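Local coordinates for protein alkaline serine protease (Pseudoalteromonas sp., PDB 1Y9Z) that probably hydrolyses peptide bonds in proteins as a cold-adapted, calcium-binding serine endopeptidase of the subtilisin-like family, at residues Asp34-Leu40 against Thr208-Gly212; Glu203-Val209 against Gln360-Asn366. All blocks are in the same frame, centred on the assembly; numbering follows the deposited sequence.

Interaction 1 (Asp34-Leu40 against Thr208-Gly212). With CA (calcium ion), chain C.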
ATOM      1  N   ASP A  34     -11.117 -11.844  -1.664  1.00  9.14           N
ATOM      2  CA  ASP A  34     -10.948 -13.135  -2.335  1.00 10.25           C
ATOM      3  C   ASP A  34     -10.669 -14.221  -1.302  1.00 10.57           C
ATOM      4  O   ASP A  34      -9.518 -14.502  -0.963  1.00  9.55           O
ATOM      5  CB  ASP A  34      -9.807 -13.087  -3.356  1.00 10.87           C
ATOM      6  CG  ASP A  34      -9.720 -14.359  -4.183  1.00 11.67           C
ATOM      7  OD1 ASP A  34      -8.868 -14.435  -5.093  1.00 12.58           O
ATOM      8  OD2 ASP A  34     -10.515 -15.286  -3.919  1.00 12.77           O
ATOM      9  N   ARG A  35     -11.737 -14.843  -0.819  1.00 10.92           N
ATOM     10  CA  ARG A  35     -11.615 -15.877   0.194  1.00 12.49           C
ATOM     11  C   ARG A  35     -10.917 -17.140  -0.303  1.00 13.03           C
ATOM     12  O   ARG A  35     -10.519 -17.983   0.498  1.00 13.89           O
ATOM     13  CB  ARG A  35     -13.000 -16.219   0.747  1.00 13.26           C
ATOM     14  CG  ARG A  35     -12.972 -17.046   2.019  1.00 17.71           C
ATOM     15  CD  ARG A  35     -14.366 -17.187   2.606  1.00 19.17           C
ATOM     16  NE  ARG A  35     -15.294 -17.807   1.666  1.00 21.81           N
ATOM     17  CZ  ARG A  35     -16.575 -18.046   1.930  1.00 22.76           C
ATOM     18  NH1 ARG A  35     -17.346 -18.616   1.015  1.00 23.36           N
ATOM     19  NH2 ARG A  35     -17.086 -17.713   3.109  1.00 23.58           N
ATOM     20  N   SER A  36     -10.757 -17.271  -1.616  1.00 11.73           N
ATOM     21  CA  SER A  36     -10.100 -18.454  -2.169  1.00 12.80           C
ATOM     22  C   SER A  36      -8.579 -18.344  -2.077  1.00 12.67           C
ATOM     23  O   SER A  36      -7.862 -19.324  -2.294  1.00 13.95           O
ATOM     24  CB  SER A  36     -10.500 -18.653  -3.634  1.00 12.87           C
ATOM     25  OG  SER A  36      -9.810 -17.751  -4.483  1.00 15.50           O
ATOM     26  N   HIS A  37      -8.091 -17.148  -1.754  1.00 12.10           N
ATOM     27  CA  HIS A  37      -6.657 -16.900  -1.647  1.00 10.91           C
ATOM     28  C   HIS A  37      -6.050 -17.611  -0.434  1.00 11.19           C
ATOM     29  O   HIS A  37      -6.594 -17.543   0.663  1.00 12.17           O
ATOM     30  CB  HIS A  37      -6.405 -15.393  -1.550  1.00 10.01           C
ATOM     31  CG  HIS A  37      -4.975 -15.006  -1.751  1.00 10.40           C
ATOM     32  ND1 HIS A  37      -4.564 -14.180  -2.774  1.00 12.70           N
ATOM     33  CD2 HIS A  37      -3.856 -15.357  -1.075  1.00  8.14           C
ATOM     34  CE1 HIS A  37      -3.252 -14.039  -2.720  1.00  8.49           C
ATOM     35  NE2 HIS A  37      -2.798 -14.743  -1.698  1.00 12.85           N
ATOM     36  N   ASN A  38      -4.914 -18.276  -0.635  1.00 10.90           N
ATOM     37  CA  ASN A  38      -4.260 -19.008   0.450  1.00 12.88           C
ATOM     38  C   ASN A  38      -3.892 -18.151   1.657  1.00 11.65           C
ATOM     39  O   ASN A  38      -3.863 -18.645   2.782  1.00 12.85           O
ATOM     40  CB  ASN A  38      -2.996 -19.714  -0.048  1.00 14.63           C
ATOM     41  CG  ASN A  38      -3.294 -20.868  -0.985  1.00 18.32           C
ATOM     42  OD1 ASN A  38      -4.406 -21.399  -1.007  1.00 20.38           O
ATOM     43  ND2 ASN A  38      -2.290 -21.278  -1.751  1.00 19.55           N
ATOM     44  N   ASP A  39      -3.605 -16.874   1.430  1.00 10.94           N
ATOM     45  CA  ASP A  39      -3.231 -15.988   2.530  1.00  9.99           C
ATOM     46  C   ASP A  39      -4.426 -15.281   3.160  1.00  9.07           C
ATOM     47  O   ASP A  39      -4.253 -14.440   4.037  1.00 10.34           O
ATOM     48  CB  ASP A  39      -2.212 -14.947   2.046  1.00 10.30           C
ATOM     49  CG  ASP A  39      -0.800 -15.239   2.527  1.00 10.06           C
ATOM     50  OD1 ASP A  39      -0.538 -16.387   2.938  1.00 11.02           O
ATOM     51  OD2 ASP A  39       0.054 -14.327   2.490  1.00 11.27           O
ATOM     52  N   LEU A  40      -5.635 -15.632   2.726  1.00  9.44           N
ATOM     53  CA  LEU A  40      -6.847 -15.003   3.255  1.00  9.83           C
ATOM     54  C   LEU A  40      -7.981 -15.968   3.591  1.00 10.26           C
ATOM     55  O   LEU A  40      -8.883 -15.631   4.356  1.00 10.70           O
ATOM     56  CB  LEU A  40      -7.383 -13.978   2.253  1.00  9.99           C
ATOM     57  CG  LEU A  40      -6.506 -12.771   1.932  1.00  9.11           C
ATOM     58  CD1 LEU A  40      -7.142 -11.978   0.800  1.00  9.51           C
ATOM     59  CD2 LEU A  40      -6.348 -11.908   3.176  1.00 10.67           C
ATOM     60  N   THR A 208      -1.741  -9.075  -0.985  1.00  8.52           N
ATOM     61  CA  THR A 208      -2.540 -10.066  -1.688  1.00  9.11           C
ATOM     62  C   THR A 208      -3.472  -9.412  -2.705  1.00  9.35           C
ATOM     63  O   THR A 208      -3.969  -8.307  -2.488  1.00  9.52           O
ATOM     64  CB  THR A 208      -3.430 -10.829  -0.696  1.00  8.62           C
ATOM     65  OG1 THR A 208      -4.124  -9.880   0.126  1.00  8.63           O
ATOM     66  CG2 THR A 208      -2.600 -11.737   0.197  1.00  9.83           C
ATOM     67  N   VAL A 209      -3.688 -10.088  -3.827  1.00  9.19           N
ATOM     68  CA  VAL A 209      -4.637  -9.615  -4.829  1.00  9.06           C
ATOM     69  C   VAL A 209      -5.397 -10.843  -5.307  1.00  8.81           C
ATOM     70  O   VAL A 209      -4.974 -11.974  -5.059  1.00  9.48           O
ATOM     71  CB  VAL A 209      -3.962  -8.928  -6.044  1.00  8.77           C
ATOM     72  CG1 VAL A 209      -3.260  -7.649  -5.600  1.00 10.38           C
ATOM     73  CG2 VAL A 209      -3.000  -9.882  -6.729  1.00  9.98           C
ATOM     74  N   THR A 210      -6.528 -10.627  -5.968  1.00  9.27           N
ATOM     75  CA  THR A 210      -7.326 -11.729  -6.486  1.00  9.67           C
ATOM     76  C   THR A 210      -6.400 -12.693  -7.220  1.00  9.85           C
ATOM     77  O   THR A 210      -5.576 -12.275  -8.037  1.00  9.71           O
ATOM     78  CB  THR A 210      -8.402 -11.201  -7.438  1.00  9.79           C
ATOM     79  OG1 THR A 210      -9.213 -10.251  -6.736  1.00 10.11           O
ATOM     80  CG2 THR A 210      -9.281 -12.338  -7.949  1.00 11.97           C
ATOM     81  N   VAL A 211      -6.537 -13.981  -6.918  1.00  9.53           N
ATOM     82  CA  VAL A 211      -5.689 -15.007  -7.510  1.00 10.52           C
ATOM     83  C   VAL A 211      -5.481 -14.861  -9.013  1.00 10.19           C
ATOM     84  O   VAL A 211      -6.437 -14.773  -9.785  1.00 11.07           O
ATOM     85  CB  VAL A 211      -6.243 -16.418  -7.201  1.00 10.40           C
ATOM     86  CG1 VAL A 211      -5.434 -17.480  -7.941  1.00 11.52           C
ATOM     87  CG2 VAL A 211      -6.184 -16.675  -5.698  1.00 10.53           C
ATOM     88  N   GLY A 212      -4.209 -14.825  -9.405  1.00 10.49           N
ATOM     89  CA  GLY A 212      -3.846 -14.716 -10.806  1.00 11.57           C
ATOM     90  C   GLY A 212      -3.807 -13.329 -11.422  1.00 11.66           C
ATOM     91  O   GLY A 212      -3.365 -13.183 -12.560  1.00 12.83           O
TER
HETATM   92 CA    CA C 603       1.409 -15.644   4.231  1.00  8.74          CA
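Polar side chains of one loop satisfy backbone groups of another here; apart from T208, which ends strand 205-208, both segments are loop. D34 divides its carboxylate. D34 OD1 reaches across to accept from V211 N (3.0 Å, nearly linear), while D34 OD2 turns back on its own loop, accepting from S36 N at 3.1 Å as an Asx turn and from S36 OG at 2.6 Å. D34 also opens a type I turn to H37, closed by H37 N to D34 O (3.1 Å). Aspartate suits the position because its short chain carries two acceptors to two sets of donors.

H37 makes the second bridge: ND1 donates to V209 O at 3.2 Å, somewhat bent at 136°. Its other nitrogen, NE2, probably hydrogen-bonds to Y362 OH, so both ring nitrogens have partners. T208 lays its CG2 over the H37 ring face as a CH-pi contact, 3.9 Å from the centroid, and its OG1 is satisfied by T67 O. T208 CG2 also meets D39 CB at 3.7 Å. D39 itself gives both oxygens to the calcium ion, OD1 at 2.5 Å and OD2 at 2.6 Å; E2, I76, N78, E80 and V82 complete the site. At the far end G212, with a positive phi of 84° that suits glycine, donates its N to D361 OD1.

The buried charges are thus met by amides, a hydroxyl and a metal, implying that the calcium-binding loop, as in subtilisins, is fixed to its neighbour by directional bonds as well as by packing.

Interaction 2 (Glu203-Val209 against Gln360-Asn366); sequences EAILSTV and QDYEYYN
Two short extended strands, I205-T208 and Y362-Y365 (S207 almost fully so, phi -159°, psi -180°), run antiparallel with axes 4.5 Å apart and 145° between their directions. I205-Y365 and S207-E363 are hydrogen-bonded pairs: I205 N to Y365 O 2.8 Å, Y365 N to I205 O 2.9 Å, S207 N to E363 O 3.1 Å, E363 N to S207 O 3.0 Å. L206-Y364 and T208-Y362 are the non-hydrogen-bonded pairs, CA atoms 4.2 and 4.4 Å apart.

V209 loses most surface. V209 N continues the register to D361 O (3.1 Å); with chi1 m, V209 CG1 lies 3.9 Å from E363 CB and 3.7 Å from Y365 OH, while V209 CG2 meets Y362 N at 3.7 Å. Y364 and L206 share one face: with the tyrosine m (chi2 89°) and the leucine tp, L206 CB sits 3.8 Å from the Y364 ring centroid, over its flat side. Before the strand, left-handed A204 (phi 57°, psi 60°) bends the chain. On the other face, I205 and Y365 pack on M370.

In subtilisins such a ribbon leads into the nucleophile helix, here 368-385, whose first turn carries S369 of the phenylmethanesulfonic acid pocket, probably the nucleophile.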
ATOM      1  N   GLU A 203       3.443   3.762  -0.548  1.00  9.47           N
ATOM      2  CA  GLU A 203       4.125   3.711  -1.840  1.00  9.76           C
ATOM      3  C   GLU A 203       4.806   2.352  -1.932  1.00 10.04           C
ATOM      4  O   GLU A 203       5.516   1.947  -1.012  1.00 11.26           O
ATOM      5  CB  GLU A 203       5.172   4.826  -1.954  1.00  9.65           C
ATOM      6  CG  GLU A 203       6.041   4.787  -3.221  1.00 10.49           C
ATOM      7  CD  GLU A 203       5.275   5.039  -4.516  1.00 10.86           C
ATOM      8  OE1 GLU A 203       4.196   5.669  -4.479  1.00 11.95           O
ATOM      9  OE2 GLU A 203       5.766   4.624  -5.588  1.00 10.76           O
ATOM     10  N   ALA A 204       4.570   1.648  -3.034  1.00 10.62           N
ATOM     11  CA  ALA A 204       5.163   0.328  -3.250  1.00 10.21           C
ATOM     12  C   ALA A 204       4.790  -0.621  -2.116  1.00 10.26           C
ATOM     13  O   ALA A 204       5.659  -1.136  -1.406  1.00 11.34           O
ATOM     14  CB  ALA A 204       6.686   0.447  -3.362  1.00 10.50           C
ATOM     15  N   ILE A 205       3.489  -0.845  -1.952  1.00 10.11           N
ATOM     16  CA  ILE A 205       2.981  -1.727  -0.909  1.00  8.92           C
ATOM     17  C   ILE A 205       2.605  -3.091  -1.488  1.00  9.31           C
ATOM     18  O   ILE A 205       1.667  -3.207  -2.277  1.00  8.70           O
ATOM     19  CB  ILE A 205       1.733  -1.112  -0.217  1.00  8.26           C
ATOM     20  CG1 ILE A 205       2.071   0.282   0.335  1.00  9.91           C
ATOM     21  CG2 ILE A 205       1.239  -2.032   0.889  1.00  8.92           C
ATOM     22  CD1 ILE A 205       3.282   0.324   1.256  1.00  8.90           C
ATOM     23  N   LEU A 206       3.351  -4.118  -1.096  1.00  8.71           N
ATOM     24  CA  LEU A 206       3.093  -5.473  -1.563  1.00  9.48           C
ATOM     25  C   LEU A 206       2.003  -6.118  -0.718  1.00  8.86           C
ATOM     26  O   LEU A 206       2.046  -6.064   0.512  1.00  9.04           O
ATOM     27  CB  LEU A 206       4.368  -6.312  -1.467  1.00  9.63           C
ATOM     28  CG  LEU A 206       4.251  -7.793  -1.842  1.00 10.06           C
ATOM     29  CD1 LEU A 206       3.919  -7.925  -3.324  1.00 10.52           C
ATOM     30  CD2 LEU A 206       5.562  -8.502  -1.519  1.00 11.28           C
ATOM     31  N   SER A 207       1.017  -6.720  -1.374  1.00  8.48           N
ATOM     32  CA  SER A 207      -0.052  -7.395  -0.653  1.00  7.73           C
ATOM     33  C   SER A 207      -0.747  -8.406  -1.552  1.00  8.04           C
ATOM     34  O   SER A 207      -0.386  -8.580  -2.718  1.00  8.61           O
ATOM     35  CB  SER A 207      -1.079  -6.386  -0.121  1.00  8.13           C
ATOM     36  OG  SER A 207      -2.006  -7.015   0.755  1.00  8.24           O
ATOM     37  N   THR A 208      -1.741  -9.075  -0.985  1.00  8.52           N
ATOM     38  CA  THR A 208      -2.540 -10.066  -1.688  1.00  9.11           C
ATOM     39  C   THR A 208      -3.472  -9.412  -2.705  1.00  9.35           C
ATOM     40  O   THR A 208      -3.969  -8.307  -2.488  1.00  9.52           O
ATOM     41  CB  THR A 208      -3.430 -10.829  -0.696  1.00  8.62           C
ATOM     42  OG1 THR A 208      -4.124  -9.880   0.126  1.00  8.63           O
ATOM     43  CG2 THR A 208      -2.600 -11.737   0.197  1.00  9.83           C
ATOM     44  N   VAL A 209      -3.688 -10.088  -3.827  1.00  9.19           N
ATOM     45  CA  VAL A 209      -4.637  -9.615  -4.829  1.00  9.06           C
ATOM     46  C   VAL A 209      -5.397 -10.843  -5.307  1.00  8.81           C
ATOM     47  O   VAL A 209      -4.974 -11.974  -5.059  1.00  9.48           O
ATOM     48  CB  VAL A 209      -3.962  -8.928  -6.044  1.00  8.77           C
ATOM     49  CG1 VAL A 209      -3.260  -7.649  -5.600  1.00 10.38           C
ATOM     50  CG2 VAL A 209      -3.000  -9.882  -6.729  1.00  9.98           C
ATOM     51  N   GLN A 360       0.378 -13.567 -11.015  1.00 10.32           N
ATOM     52  CA  GLN A 360       0.730 -13.829  -9.623  1.00 10.12           C
ATOM     53  C   GLN A 360      -0.449 -13.591  -8.679  1.00  9.47           C
ATOM     54  O   GLN A 360      -1.510 -13.131  -9.102  1.00  9.87           O
ATOM     55  CB  GLN A 360       1.916 -12.956  -9.207  1.00 10.56           C
ATOM     56  CG  GLN A 360       3.180 -13.227 -10.008  1.00 11.48           C
ATOM     57  CD  GLN A 360       3.628 -14.670  -9.910  1.00 12.16           C
ATOM     58  OE1 GLN A 360       3.941 -15.163  -8.826  1.00 13.43           O
ATOM     59  NE2 GLN A 360       3.658 -15.358 -11.045  1.00 12.77           N
ATOM     60  N   ASP A 361      -0.257 -13.905  -7.401  1.00  9.88           N
ATOM     61  CA  ASP A 361      -1.312 -13.737  -6.406  1.00  9.20           C
ATOM     62  C   ASP A 361      -1.025 -12.597  -5.429  1.00  9.50           C
ATOM     63  O   ASP A 361      -1.696 -12.455  -4.401  1.00  9.08           O
ATOM     64  CB  ASP A 361      -1.519 -15.050  -5.645  1.00 10.82           C
ATOM     65  CG  ASP A 361      -1.747 -16.230  -6.577  1.00 11.76           C
ATOM     66  OD1 ASP A 361      -2.336 -16.029  -7.658  1.00 11.56           O
ATOM     67  OD2 ASP A 361      -1.344 -17.359  -6.226  1.00 15.59           O
ATOM     68  N   TYR A 362      -0.026 -11.789  -5.765  1.00  8.85           N
ATOM     69  CA  TYR A 362       0.374 -10.644  -4.950  1.00  8.95           C
ATOM     70  C   TYR A 362       0.788  -9.539  -5.905  1.00  9.92           C
ATOM     71  O   TYR A 362       1.084  -9.802  -7.071  1.00  9.84           O
ATOM     72  CB  TYR A 362       1.561 -11.016  -4.058  1.00  9.74           C
ATOM     73  CG  TYR A 362       1.289 -12.216  -3.185  1.00  9.07           C
ATOM     74  CD1 TYR A 362       0.709 -12.071  -1.926  1.00 10.18           C
ATOM     75  CD2 TYR A 362       1.545 -13.504  -3.651  1.00 11.54           C
ATOM     76  CE1 TYR A 362       0.383 -13.183  -1.154  1.00 10.11           C
ATOM     77  CE2 TYR A 362       1.221 -14.619  -2.891  1.00 11.04           C
ATOM     78  CZ  TYR A 362       0.640 -14.452  -1.646  1.00 10.98           C
ATOM     79  OH  TYR A 362       0.297 -15.556  -0.902  1.00 12.63           O
ATOM     80  N   GLU A 363       0.809  -8.302  -5.422  1.00  9.88           N
ATOM     81  CA  GLU A 363       1.209  -7.194  -6.272  1.00  9.84           C
ATOM     82  C   GLU A 363       1.497  -5.942  -5.466  1.00  9.03           C
ATOM     83  O   GLU A 363       0.974  -5.763  -4.363  1.00  9.21           O
ATOM     84  CB  GLU A 363       0.115  -6.889  -7.304  1.00 10.06           C
ATOM     85  CG  GLU A 363       0.573  -5.950  -8.415  1.00 10.06           C
ATOM     86  CD  GLU A 363      -0.445  -5.792  -9.529  1.00 12.11           C
ATOM     87  OE1 GLU A 363      -0.114  -5.127 -10.533  1.00 16.00           O
ATOM     88  OE2 GLU A 363      -1.567  -6.325  -9.408  1.00 13.74           O
ATOM     89  N   TYR A 364       2.346  -5.088  -6.027  1.00  9.57           N
ATOM     90  CA  TYR A 364       2.684  -3.817  -5.406  1.00  9.69           C
ATOM     91  C   TYR A 364       1.670  -2.771  -5.862  1.00  8.75           C
ATOM     92  O   TYR A 364       1.396  -2.645  -7.058  1.00  9.88           O
ATOM     93  CB  TYR A 364       4.081  -3.355  -5.831  1.00  9.40           C
ATOM     94  CG  TYR A 364       5.213  -3.997  -5.068  1.00 10.61           C
ATOM     95  CD1 TYR A 364       5.786  -5.198  -5.495  1.00 11.11           C
ATOM     96  CD2 TYR A 364       5.703  -3.411  -3.904  1.00 11.27           C
ATOM     97  CE1 TYR A 364       6.821  -5.796  -4.775  1.00 11.65           C
ATOM     98  CE2 TYR A 364       6.729  -3.998  -3.181  1.00 11.09           C
ATOM     99  CZ  TYR A 364       7.285  -5.188  -3.617  1.00 11.47           C
ATOM    100  OH  TYR A 364       8.294  -5.758  -2.876  1.00 11.09           O
ATOM    101  N   TYR A 365       1.111  -2.044  -4.898  1.00  9.43           N
ATOM    102  CA  TYR A 365       0.148  -0.971  -5.156  1.00  9.14           C
ATOM    103  C   TYR A 365       0.638   0.298  -4.466  1.00  8.87           C
ATOM    104  O   TYR A 365       1.395   0.232  -3.498  1.00  9.83           O
ATOM    105  CB  TYR A 365      -1.225  -1.271  -4.547  1.00  9.46           C
ATOM    106  CG  TYR A 365      -2.173  -2.174  -5.305  1.00  9.57           C
ATOM    107  CD1 TYR A 365      -3.524  -2.195  -4.961  1.00  9.80           C
ATOM    108  CD2 TYR A 365      -1.738  -3.027  -6.321  1.00  9.54           C
ATOM    109  CE1 TYR A 365      -4.421  -3.037  -5.596  1.00 11.22           C
ATOM    110  CE2 TYR A 365      -2.641  -3.885  -6.973  1.00  9.90           C
ATOM    111  CZ  TYR A 365      -3.980  -3.880  -6.597  1.00 10.61           C
ATOM    112  OH  TYR A 365      -4.888  -4.718  -7.197  1.00 12.17           O
ATOM    113  N   ASN A 366       0.171   1.444  -4.957  1.00  9.73           N
ATOM    114  CA  ASN A 366       0.489   2.750  -4.370  1.00 10.13           C
ATOM    115  C   ASN A 366      -0.841   3.398  -4.008  1.00 10.46           C
ATOM    116  O   ASN A 366      -1.830   3.216  -4.717  1.00 11.04           O
ATOM    117  CB  ASN A 366       1.138   3.700  -5.381  1.00 10.31           C
ATOM    118  CG  ASN A 366       2.408   3.165  -5.987  1.00 10.47           C
ATOM    119  OD1 ASN A 366       2.784   3.575  -7.086  1.00 12.95           O
ATOM    120  ND2 ASN A 366       3.088   2.273  -5.284  1.00  8.77           N
TER

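From the N terminus the chain meets 34-40 first, then the run 203-212, then 360-366. Interaction 1 closes a loop through most of the parallel sheet and its helices; interaction 2 closes a second loop, which holds the inserted beta domain. The two loops cross rather than nest, because 203-209 begins before 208-212 ends, and T208 and V209 belong to both. T208 turns its side chain to the calcium-binding loop and V209 turns its own to strand 362-365. The outer segments also meet directly, H37 against Y362, so the calcium loop, the junction to the insert and the approach to helix 368-385 are joined in one continuous region of the fold.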